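Long-range contacts in amino Transferase (Eubacterium rectale, PDB 3ELE), which probably transfers amino groups between amino acids and 2-oxo acids, using bound pyridoxal-5'-phosphate as its cofactor: residues Y309-D314 and V377-I382; G43-P48 and G332-F337; Q76-T81 and F292-V297; Y103-A108 and G258-P263. One frame throughout, in Å; residues are numbered along the deposited sequence.

Contact 1. Residues Y309-D314 and V377-I382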
# COMPACT_ATOMS: atom_id res chain seq x y z
N TYR A 309 8.52 -3.42 28.04
CA TYR A 309 8.41 -4.77 27.50
C TYR A 309 9.33 -5.78 28.22
O TYR A 309 8.95 -6.96 28.38
CB TYR A 309 8.73 -4.81 26.00
CG TYR A 309 7.76 -4.10 25.05
CD1 TYR A 309 6.38 -4.28 25.16
CD2 TYR A 309 8.24 -3.35 23.96
CE1 TYR A 309 5.49 -3.68 24.25
CE2 TYR A 309 7.35 -2.76 23.02
CZ TYR A 309 5.98 -2.92 23.18
OH TYR A 309 5.10 -2.35 22.29
N LYS A 310 10.54 -5.34 28.57
CA LYS A 310 11.53 -6.18 29.29
C LYS A 310 10.96 -6.58 30.65
O LYS A 310 11.06 -7.73 31.03
CB LYS A 310 12.86 -5.46 29.52
CG LYS A 310 14.00 -6.33 30.14
CD LYS A 310 14.96 -5.43 30.91
CE LYS A 310 16.19 -6.18 31.40
NZ LYS A 310 15.93 -7.35 32.32
N GLU A 311 10.40 -5.61 31.37
CA GLU A 311 9.77 -5.85 32.68
C GLU A 311 8.67 -6.91 32.59
O GLU A 311 8.60 -7.79 33.45
CB GLU A 311 9.27 -4.56 33.32
CG GLU A 311 10.39 -3.68 33.86
CD GLU A 311 9.91 -2.46 34.65
OE1 GLU A 311 8.69 -2.13 34.62
OE2 GLU A 311 10.77 -1.81 35.31
N ASN A 312 7.84 -6.83 31.55
CA ASN A 312 6.80 -7.85 31.29
C ASN A 312 7.40 -9.23 30.99
O ASN A 312 6.89 -10.22 31.50
CB ASN A 312 5.83 -7.43 30.15
CG ASN A 312 4.81 -6.36 30.59
OD1 ASN A 312 4.81 -5.88 31.72
ND2 ASN A 312 3.94 -5.98 29.66
N ARG A 313 8.48 -9.27 30.19
CA ARG A 313 9.18 -10.53 29.88
C ARG A 313 9.63 -11.22 31.15
O ARG A 313 9.32 -12.38 31.36
CB ARG A 313 10.43 -10.31 29.00
CG ARG A 313 11.12 -11.63 28.53
CD ARG A 313 12.57 -11.41 28.08
NE ARG A 313 13.38 -10.80 29.13
CZ ARG A 313 14.69 -10.54 29.06
NH1 ARG A 313 15.41 -10.88 28.00
NH2 ARG A 313 15.31 -9.97 30.09
N ASP A 314 10.35 -10.48 31.99
CA ASP A 314 10.90 -10.99 33.25
C ASP A 314 9.82 -11.46 34.23
O ASP A 314 9.96 -12.49 34.88
CB ASP A 314 11.79 -9.92 33.92
CG ASP A 314 13.02 -9.57 33.10
OD1 ASP A 314 13.35 -10.33 32.19
OD2 ASP A 314 13.68 -8.55 33.38
N VAL A 377 1.25 -6.51 26.74
CA VAL A 377 0.02 -6.55 27.53
C VAL A 377 0.27 -5.74 28.78
O VAL A 377 1.40 -5.30 29.03
CB VAL A 377 -0.33 -8.02 27.93
CG1 VAL A 377 -0.52 -8.92 26.69
CG2 VAL A 377 0.73 -8.61 28.89
N ASP A 378 -0.78 -5.59 29.59
CA ASP A 378 -0.70 -4.84 30.82
C ASP A 378 0.06 -5.65 31.87
O ASP A 378 -0.25 -6.82 32.10
CB ASP A 378 -2.11 -4.51 31.31
CG ASP A 378 -2.14 -3.37 32.31
OD1 ASP A 378 -1.47 -3.44 33.37
OD2 ASP A 378 -2.87 -2.40 32.02
N ARG A 379 1.05 -5.01 32.50
CA ARG A 379 1.88 -5.63 33.54
C ARG A 379 1.06 -6.27 34.67
O ARG A 379 1.35 -7.38 35.08
CB ARG A 379 2.87 -4.59 34.11
CG ARG A 379 3.83 -5.13 35.17
CD ARG A 379 4.94 -4.14 35.55
NE ARG A 379 5.81 -4.74 36.57
CZ ARG A 379 5.60 -4.71 37.90
NH1 ARG A 379 4.54 -4.08 38.44
NH2 ARG A 379 6.47 -5.34 38.70
N GLU A 380 0.03 -5.57 35.14
CA GLU A 380 -0.82 -6.07 36.24
C GLU A 380 -1.62 -7.32 35.83
O GLU A 380 -1.87 -8.17 36.69
CB GLU A 380 -1.73 -4.97 36.82
CG GLU A 380 -1.04 -3.63 37.17
CD GLU A 380 0.29 -3.79 37.91
OE1 GLU A 380 0.29 -4.25 39.07
OE2 GLU A 380 1.34 -3.43 37.33
N MSE A 381 -2.01 -7.41 34.55
CA MSE A 381 -2.73 -8.58 34.04
C MSE A 381 -1.81 -9.82 34.13
O MSE A 381 -2.28 -10.90 34.47
CB MSE A 381 -3.24 -8.34 32.60
CG MSE A 381 -4.02 -9.49 31.99
SE MSE A 381 -2.84 -10.91 31.31
CE MSE A 381 -2.51 -10.30 29.48
N ILE A 382 -0.51 -9.65 33.82
CA ILE A 382 0.47 -10.76 33.93
C ILE A 382 0.51 -11.31 35.37
O ILE A 382 0.47 -12.52 35.56
CB ILE A 382 1.92 -10.36 33.49
CG1 ILE A 382 1.96 -9.92 32.03
CG2 ILE A 382 2.87 -11.56 33.66
CD1 ILE A 382 3.36 -9.55 31.54
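Chi1 of -75° sets CG of Asn312 anti to the carbonyl carbon, beside the backbone N; from there ND2 meets Val377 O and OD1 meets Arg379 CB. Ile382, whose chi2 of -179° extends the chain to CD1, comes up to the same side chain from the other helix. ND2 of Asn312 gives a weak hydrogen bond to Val377 O at 2.7 Å; the N-H...O angle of 122° is well off straight, and the same nitrogen also bonds to Tyr375 O, its stronger partner. On the other branch, Asn312 OD1 rests 3.3 Å from Arg379 CB. Ile382 CD1 packs against Asn312 CB at 3.5 Å. The contact joins helix 306-323 to the first turn of helix 379-396, the last helix of this class I and II aminotransferase chain; Asp378 is the N-cap of that helix, its OD1 accepting from Glu380 N at 3.1 Å. An alanine in place of Asn312 would probably leave the carbonyls of Val377 and Tyr375 without this donor and open a gap beside Arg379 CB. Toward solvent, Glu311 OE1 and Arg379 NE are 4.3 Å apart, at most a long-range attraction of charges, as no N-H points at the oxygen.

Contact 2. Residues G43-P48 and G332-F337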
# COMPACT_ATOMS: atom_id res chain seq x y z
N GLY A 43 -0.57 -9.73 18.78
CA GLY A 43 0.71 -9.05 18.97
C GLY A 43 0.77 -7.58 18.60
O GLY A 43 1.62 -7.19 17.79
N ASN A 44 -0.08 -6.76 19.21
CA ASN A 44 -0.14 -5.32 18.91
C ASN A 44 0.75 -4.50 19.83
O ASN A 44 0.72 -4.72 21.04
CB ASN A 44 -1.57 -4.79 19.05
CG ASN A 44 -2.54 -5.36 18.03
OD1 ASN A 44 -3.71 -5.52 18.33
ND2 ASN A 44 -2.06 -5.67 16.81
N PRO A 45 1.55 -3.55 19.27
CA PRO A 45 2.28 -2.61 20.12
C PRO A 45 1.39 -2.00 21.22
O PRO A 45 0.30 -1.53 20.94
CB PRO A 45 2.75 -1.54 19.12
CG PRO A 45 2.99 -2.29 17.88
CD PRO A 45 1.90 -3.36 17.85
N SER A 46 1.86 -2.10 22.46
CA SER A 46 1.15 -1.62 23.63
C SER A 46 1.76 -0.40 24.33
O SER A 46 1.11 0.15 25.23
CB SER A 46 0.99 -2.78 24.61
OG SER A 46 2.25 -3.31 24.94
N ILE A 47 2.98 0.02 23.97
CA ILE A 47 3.63 1.22 24.57
C ILE A 47 3.38 2.42 23.63
O ILE A 47 3.35 2.22 22.40
CB ILE A 47 5.16 1.03 24.88
CG1 ILE A 47 6.02 0.87 23.59
CG2 ILE A 47 5.35 -0.16 25.85
CD1 ILE A 47 7.53 0.65 23.86
N PRO A 48 3.15 3.64 24.18
CA PRO A 48 2.93 4.78 23.30
C PRO A 48 4.20 5.21 22.57
O PRO A 48 5.32 4.97 23.06
CB PRO A 48 2.48 5.87 24.26
CG PRO A 48 3.12 5.54 25.50
CD PRO A 48 3.08 4.05 25.59
N GLY A 332 14.61 -10.96 22.33
CA GLY A 332 13.99 -9.84 21.63
C GLY A 332 12.54 -10.08 21.25
O GLY A 332 12.00 -11.15 21.53
N ALA A 333 11.92 -9.07 20.63
CA ALA A 333 10.49 -9.08 20.28
C ALA A 333 9.63 -9.10 21.58
O ALA A 333 10.17 -8.85 22.69
CB ALA A 333 10.15 -10.25 19.32
N PHE A 334 8.33 -9.34 21.47
CA PHE A 334 7.44 -9.37 22.66
C PHE A 334 6.51 -10.58 22.73
O PHE A 334 5.35 -10.50 23.14
CB PHE A 334 6.75 -8.01 22.91
CG PHE A 334 6.13 -7.36 21.69
CD1 PHE A 334 5.16 -8.02 20.92
CD2 PHE A 334 6.43 -6.03 21.37
CE1 PHE A 334 4.55 -7.38 19.82
CE2 PHE A 334 5.82 -5.38 20.29
CZ PHE A 334 4.89 -6.05 19.51
N TYR A 335 7.09 -11.74 22.37
CA TYR A 335 6.41 -13.02 22.37
C TYR A 335 7.23 -14.03 23.18
O TYR A 335 8.46 -14.10 22.99
CB TYR A 335 6.26 -13.51 20.94
CG TYR A 335 5.67 -12.50 20.01
CD1 TYR A 335 4.31 -12.20 20.05
CD2 TYR A 335 6.48 -11.80 19.11
CE1 TYR A 335 3.76 -11.24 19.19
CE2 TYR A 335 5.95 -10.85 18.26
CZ TYR A 335 4.58 -10.57 18.30
OH TYR A 335 4.05 -9.65 17.45
N MSE A 336 6.59 -14.76 24.08
CA MSE A 336 7.28 -15.82 24.80
C MSE A 336 6.82 -17.17 24.26
O MSE A 336 5.61 -17.43 24.12
CB MSE A 336 7.06 -15.72 26.29
CG MSE A 336 7.98 -16.67 27.08
SE MSE A 336 8.03 -16.22 28.88
CE MSE A 336 8.95 -14.57 28.71
N PHE A 337 7.80 -18.03 23.98
CA PHE A 337 7.57 -19.36 23.41
C PHE A 337 7.68 -20.35 24.59
O PHE A 337 8.76 -20.50 25.19
CB PHE A 337 8.60 -19.62 22.29
CG PHE A 337 8.05 -20.36 21.12
CD1 PHE A 337 6.99 -19.84 20.40
CD2 PHE A 337 8.63 -21.56 20.68
CE1 PHE A 337 6.47 -20.52 19.31
CE2 PHE A 337 8.13 -22.23 19.57
CZ PHE A 337 7.06 -21.69 18.88
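Phe334 and Tyr335 meet Gly43 with the rims of their rings. Gly43 O lies near the Phe334 plane, at the edge, 3.6 Å from CE1, while Gly43 CA lies at the edge of the Tyr335 ring, 3.8 Å from its CE1. One face of the Tyr335 ring is taken by its own neighbour, Phe334 CD1, which stands 3.7 Å above the plane and is offset toward the rim. Pro45 adds an apolar touch, its CD 4.4 Å from Phe334 CZ.

The polar end of Tyr335 approaches the same carbonyl: OH is 3.5 Å from Gly43 O, at most a weak hydrogen bond, and its stronger partner is Tyr220 OH, a residue of the cofactor pocket. A CB at Gly43 would lie only 2.4 Å from Tyr335 OH, a clash, so a side chain could hardly fit without a shift of Tyr335. Phe334 chi1 of 47° sets CG between the backbone N and the carbonyl carbon; the CE1 and CZ rim meets the loop. The Tyr335 side chain comes to about 4 Å from the bound pyridoxal-5'-phosphate, consistent with a place in the pocket wall.

In the fold, residues 43-48 form the loop between strand 38-39 and helix 51-63, and Tyr335 begins strand 335-339, with its ring against strand 370-374; Tyr309 of helix 306-323 meets the Phe334 ring, and Asn44 packs on Tyr72 of the second subunit.

Contact 3. Residues Q76-T81 and F292-V297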
# COMPACT_ATOMS: atom_id res chain seq x y z
N GLN A 76 10.12 6.23 -4.70
CA GLN A 76 11.04 5.70 -3.71
C GLN A 76 11.08 6.45 -2.39
O GLN A 76 11.66 5.93 -1.45
CB GLN A 76 12.48 5.54 -4.27
CG GLN A 76 13.28 6.82 -4.63
CD GLN A 76 13.06 7.32 -6.06
OE1 GLN A 76 11.95 7.29 -6.58
NE2 GLN A 76 14.13 7.80 -6.67
N GLY A 77 10.49 7.65 -2.33
CA GLY A 77 10.39 8.47 -1.13
C GLY A 77 11.28 9.69 -1.23
O GLY A 77 12.18 9.73 -2.07
N ASP A 78 11.03 10.68 -0.36
CA ASP A 78 11.84 11.89 -0.28
C ASP A 78 13.32 11.53 -0.09
O ASP A 78 13.65 10.66 0.74
CB ASP A 78 11.46 12.77 0.94
CG ASP A 78 10.17 13.56 0.76
OD1 ASP A 78 9.72 13.80 -0.38
OD2 ASP A 78 9.62 14.01 1.81
N VAL A 79 14.19 12.23 -0.80
CA VAL A 79 15.64 12.03 -0.66
C VAL A 79 16.10 12.39 0.77
O VAL A 79 16.98 11.75 1.30
CB VAL A 79 16.44 12.82 -1.75
CG1 VAL A 79 16.35 14.35 -1.54
CG2 VAL A 79 17.90 12.37 -1.79
N GLU A 80 15.44 13.36 1.41
CA GLU A 80 15.75 13.79 2.78
C GLU A 80 15.43 12.71 3.82
O GLU A 80 16.15 12.56 4.82
CB GLU A 80 15.03 15.10 3.14
CG GLU A 80 15.47 16.32 2.31
CD GLU A 80 14.71 16.51 0.97
OE1 GLU A 80 13.78 15.73 0.60
OE2 GLU A 80 15.07 17.50 0.29
N THR A 81 14.34 11.98 3.57
CA THR A 81 13.95 10.86 4.41
C THR A 81 14.94 9.70 4.23
O THR A 81 15.47 9.17 5.22
CB THR A 81 12.50 10.44 4.12
OG1 THR A 81 11.66 11.55 4.45
CG2 THR A 81 12.11 9.19 4.95
N PHE A 292 4.40 11.16 7.28
CA PHE A 292 5.26 10.23 8.03
C PHE A 292 6.69 10.18 7.50
O PHE A 292 7.61 10.07 8.29
CB PHE A 292 4.60 8.86 8.21
CG PHE A 292 3.27 8.95 8.92
CD1 PHE A 292 3.21 9.39 10.24
CD2 PHE A 292 2.09 8.64 8.28
CE1 PHE A 292 1.97 9.51 10.89
CE2 PHE A 292 0.85 8.76 8.93
CZ PHE A 292 0.80 9.19 10.21
N GLN A 293 6.89 10.29 6.18
CA GLN A 293 8.25 10.40 5.62
C GLN A 293 8.99 11.61 6.19
O GLN A 293 10.13 11.49 6.61
CB GLN A 293 8.26 10.52 4.10
CG GLN A 293 7.80 9.28 3.34
CD GLN A 293 8.14 9.36 1.86
OE1 GLN A 293 9.28 9.65 1.51
NE2 GLN A 293 7.17 9.08 0.98
N LYS A 294 8.31 12.76 6.20
CA LYS A 294 8.89 14.01 6.70
C LYS A 294 9.13 13.94 8.22
O LYS A 294 10.16 14.43 8.69
CB LYS A 294 8.07 15.23 6.26
CG LYS A 294 7.99 15.33 4.70
CD LYS A 294 7.31 16.58 4.21
CE LYS A 294 6.69 16.41 2.82
NZ LYS A 294 7.54 15.74 1.79
N MSE A 295 8.22 13.29 8.94
CA MSE A 295 8.34 13.11 10.40
C MSE A 295 9.55 12.22 10.78
O MSE A 295 10.25 12.51 11.76
CB MSE A 295 7.02 12.55 10.98
CG MSE A 295 7.02 12.15 12.46
SE MSE A 295 7.73 10.37 12.87
CE MSE A 295 6.50 9.28 11.89
N ILE A 296 9.76 11.14 10.02
CA ILE A 296 10.87 10.17 10.26
C ILE A 296 12.27 10.82 10.23
O ILE A 296 13.18 10.35 10.93
CB ILE A 296 10.75 8.88 9.32
CG1 ILE A 296 9.98 7.74 10.01
CG2 ILE A 296 12.09 8.30 8.92
CD1 ILE A 296 8.55 7.81 9.83
N VAL A 297 12.42 11.91 9.46
CA VAL A 297 13.67 12.67 9.37
C VAL A 297 14.18 13.10 10.75
O VAL A 297 15.39 13.04 11.00
CB VAL A 297 13.51 13.93 8.45
CG1 VAL A 297 14.78 14.83 8.44
CG2 VAL A 297 13.16 13.51 7.04
O HOH W 1 9.85 16.56 -0.57
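Gln293 meets Thr81 with its CB and Gly77 and Asp78 with its amide end. Its CB touches Thr81 OG1 at 3.6 Å; the chain then runs out extended (chi2 -166°), and CD comes near Gly77 CA. At the tip OE1 accepts the backbone N-H of Asp78 at 2.8 Å, in the plane of the amide carbonyl and with an N-H...O angle of 151°. The same oxygen is 3.1 Å from Gly77 CA, where a CB would clash; the backbone angles there would also press a CB against the carbonyl O of Gln76, which by itself calls for glycine. The amide nitrogen NE2 turns to Thr73 OG1 and Ala288 O, and with both ends of the amide bonded its rotation is probably fixed.

These bonds tie the start of helix 79-93 to helix 290-296. Asp78 holds the N-cap position of the former, yet its carboxylate makes no capping bond and is instead directed across the interface. Lys294, crossing Asp78 at about a right angle, brings NZ to the syn lone pair of Asp78 OD2 at 2.7 Å, a salt bridge. A water makes weak bonds to Asp78 OD1 and to Lys294 NZ.

Deeper in, Thr81 OG1 donates to Gln293 O at 2.6 Å, from above the carbonyl plane, 72° out of it. Val297 CG2 packs against Thr81 OG1 at 3.6 Å, and the apolar pair is Ile296 CG2 with Thr81 CG2 at 4.1 Å.

Contact 4. Residues Y103-A108 and G258-P263. With PLP (pyridoxal-5'-phosphate), chain E.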
# COMPACT_ATOMS: atom_id res chain seq x y z
N TYR A 103 14.24 2.52 -0.27
CA TYR A 103 12.94 2.66 -0.96
C TYR A 103 11.90 2.73 0.15
O TYR A 103 11.75 1.74 0.87
CB TYR A 103 12.69 1.49 -1.92
CG TYR A 103 11.41 1.58 -2.71
CD1 TYR A 103 10.21 1.15 -2.16
CD2 TYR A 103 11.38 2.07 -4.00
CE1 TYR A 103 9.01 1.23 -2.86
CE2 TYR A 103 10.19 2.15 -4.71
CZ TYR A 103 9.01 1.72 -4.13
OH TYR A 103 7.80 1.78 -4.81
N MSE A 104 11.21 3.85 0.30
CA MSE A 104 10.24 4.04 1.38
C MSE A 104 8.94 3.30 1.06
O MSE A 104 8.40 3.44 -0.04
CB MSE A 104 9.96 5.52 1.66
CG MSE A 104 11.23 6.36 1.95
SE MSE A 104 12.39 5.64 3.31
CE MSE A 104 11.20 5.81 4.82
N THR A 105 8.46 2.53 2.03
CA THR A 105 7.29 1.67 1.87
C THR A 105 6.22 1.96 2.93
O THR A 105 6.45 2.71 3.88
CB THR A 105 7.67 0.17 1.96
OG1 THR A 105 8.18 -0.11 3.28
CG2 THR A 105 8.70 -0.22 0.89
N MSE A 106 5.07 1.33 2.74
CA MSE A 106 3.92 1.45 3.61
C MSE A 106 3.88 0.30 4.61
O MSE A 106 2.91 -0.46 4.67
CB MSE A 106 2.66 1.54 2.75
CG MSE A 106 2.75 2.80 1.83
SE MSE A 106 1.13 3.18 0.94
CE MSE A 106 1.18 1.72 -0.19
N GLY A 107 4.96 0.18 5.40
CA GLY A 107 5.12 -0.86 6.40
C GLY A 107 5.87 -2.08 5.89
O GLY A 107 6.17 -2.20 4.69
N ALA A 108 6.19 -2.97 6.84
CA ALA A 108 6.91 -4.20 6.59
C ALA A 108 6.18 -5.17 5.66
O ALA A 108 6.84 -5.85 4.91
CB ALA A 108 7.26 -4.89 7.91
N GLY A 258 7.75 2.27 6.40
CA GLY A 258 8.92 1.46 6.53
C GLY A 258 9.80 1.60 5.32
O GLY A 258 9.71 2.60 4.60
N TYR A 259 10.62 0.60 5.07
CA TYR A 259 11.49 0.64 3.91
C TYR A 259 12.03 -0.71 3.51
O TYR A 259 11.89 -1.70 4.25
CB TYR A 259 12.68 1.61 4.12
CG TYR A 259 13.64 1.29 5.27
CD1 TYR A 259 14.60 0.26 5.17
CD2 TYR A 259 13.63 2.05 6.45
CE1 TYR A 259 15.49 -0.03 6.21
CE2 TYR A 259 14.54 1.78 7.50
CZ TYR A 259 15.46 0.74 7.36
OH TYR A 259 16.35 0.44 8.37
N VAL A 260 12.59 -0.72 2.30
CA VAL A 260 13.36 -1.81 1.74
C VAL A 260 14.75 -1.18 1.51
O VAL A 260 14.88 -0.13 0.86
CB VAL A 260 12.82 -2.37 0.42
CG1 VAL A 260 13.80 -3.40 -0.17
CG2 VAL A 260 11.43 -3.02 0.64
N LEU A 261 15.78 -1.83 2.04
CA LEU A 261 17.15 -1.37 1.92
C LEU A 261 17.83 -2.28 0.90
O LEU A 261 17.84 -3.51 1.10
CB LEU A 261 17.83 -1.46 3.27
CG LEU A 261 19.31 -1.16 3.44
CD1 LEU A 261 19.67 0.20 2.93
CD2 LEU A 261 19.66 -1.34 4.92
N VAL A 262 18.34 -1.69 -0.18
CA VAL A 262 19.04 -2.42 -1.28
C VAL A 262 20.55 -2.00 -1.30
O VAL A 262 20.89 -0.99 -1.92
CB VAL A 262 18.38 -2.17 -2.66
CG1 VAL A 262 19.06 -3.00 -3.75
CG2 VAL A 262 16.89 -2.50 -2.63
N PRO A 263 21.45 -2.78 -0.64
CA PRO A 263 22.90 -2.43 -0.64
C PRO A 263 23.55 -2.38 -2.02
O PRO A 263 23.06 -3.03 -2.95
CB PRO A 263 23.54 -3.56 0.19
CG PRO A 263 22.42 -4.15 0.96
CD PRO A 263 21.21 -4.01 0.12
N1 PLP E . 7.09 -9.19 10.33
C2 PLP E . 6.84 -9.76 11.58
C2A PLP E . 7.69 -10.90 12.04
C3 PLP E . 5.81 -9.26 12.40
O3 PLP E . 5.56 -9.81 13.63
C4 PLP E . 5.00 -8.19 11.95
C4A PLP E . 3.67 -8.01 12.66
O4A PLP E . 2.69 -8.66 12.30
C5 PLP E . 5.28 -7.62 10.67
C6 PLP E . 6.33 -8.13 9.87
C5A PLP E . 4.46 -6.49 10.07
O4P PLP E . 4.95 -5.22 10.37
P PLP E . 4.22 -3.97 9.67
O1P PLP E . 5.23 -2.89 9.39
O2P PLP E . 3.23 -3.37 10.62
O3P PLP E . 3.53 -4.35 8.40
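Tyr103, Met104 and Thr105 pair with Val260, Tyr259 and Gly258 as antiparallel strands at one edge of the seven-stranded mixed sheet, the central sheet of the fold type I aminotransferases. The strand axes come within 4.2 Å.

Backbone hydrogen bonds set the register. Tyr103 and Val260 form a hydrogen-bonded pair, with 3.0 Å from Val260 N to Tyr103 O and the reciprocal bond alongside it; Thr105 and Gly258 form the next, Thr105 N meeting Gly258 O at 2.9 Å in an almost straight N-H...O of 177°. Between them Met104 and Tyr259 are a non-hydrogen-bonded pair, supplemented by a CA-H...O contact from Tyr259 CA to Tyr103 O.

Apolar contacts divide between the faces. Met104 SE packs 4.1 Å from Tyr259 CB on one, where both side chains touch helix 79-93; on the other, Thr105 CG2 meets Val260 CG2 at 3.9 Å, the side chains crossing at about a right angle.

As for polar side chains, chi1 of 64° puts Thr105 OG1 between the backbone N and the carbonyl carbon, where it bonds to Ser111 OG of helix 108-119. A valine in place of Thr105 would probably leave Ser111 without that partner and weaken the tie between strand and helix.

The cofactor is bound just beyond the strand: Gly107 is the helix N-cap, and Ala108 N donates to phosphate oxygen O1P of pyridoxal-5'-phosphate at 2.7 Å, with an N-H...O angle of 163°.

Contacts 2 and 4 are buried, whereas contacts 1 and 3 are partly buried, their centres 20 and 22 Å from the centre of the chain. The chemistry differs accordingly: ring edges and one backbone carbonyl in contact 2 and strand pairing in contact 4, against side-chain amides and charged groups in contacts 1 and 3, where the start of one helix (379-396 or 79-93) meets another helix. Contacts 1 and 2 touch, with Tyr309 OH probably hydrogen-bonded to Ser46 N. Contacts 3 and 4 touch likewise through Gln76 and Met104, and their helix 79-93 and strand 102-105 follow each other in the chain. Contact 4 binds the cofactor phosphate; contact 2 comes to about 4 Å from the cofactor through Tyr335.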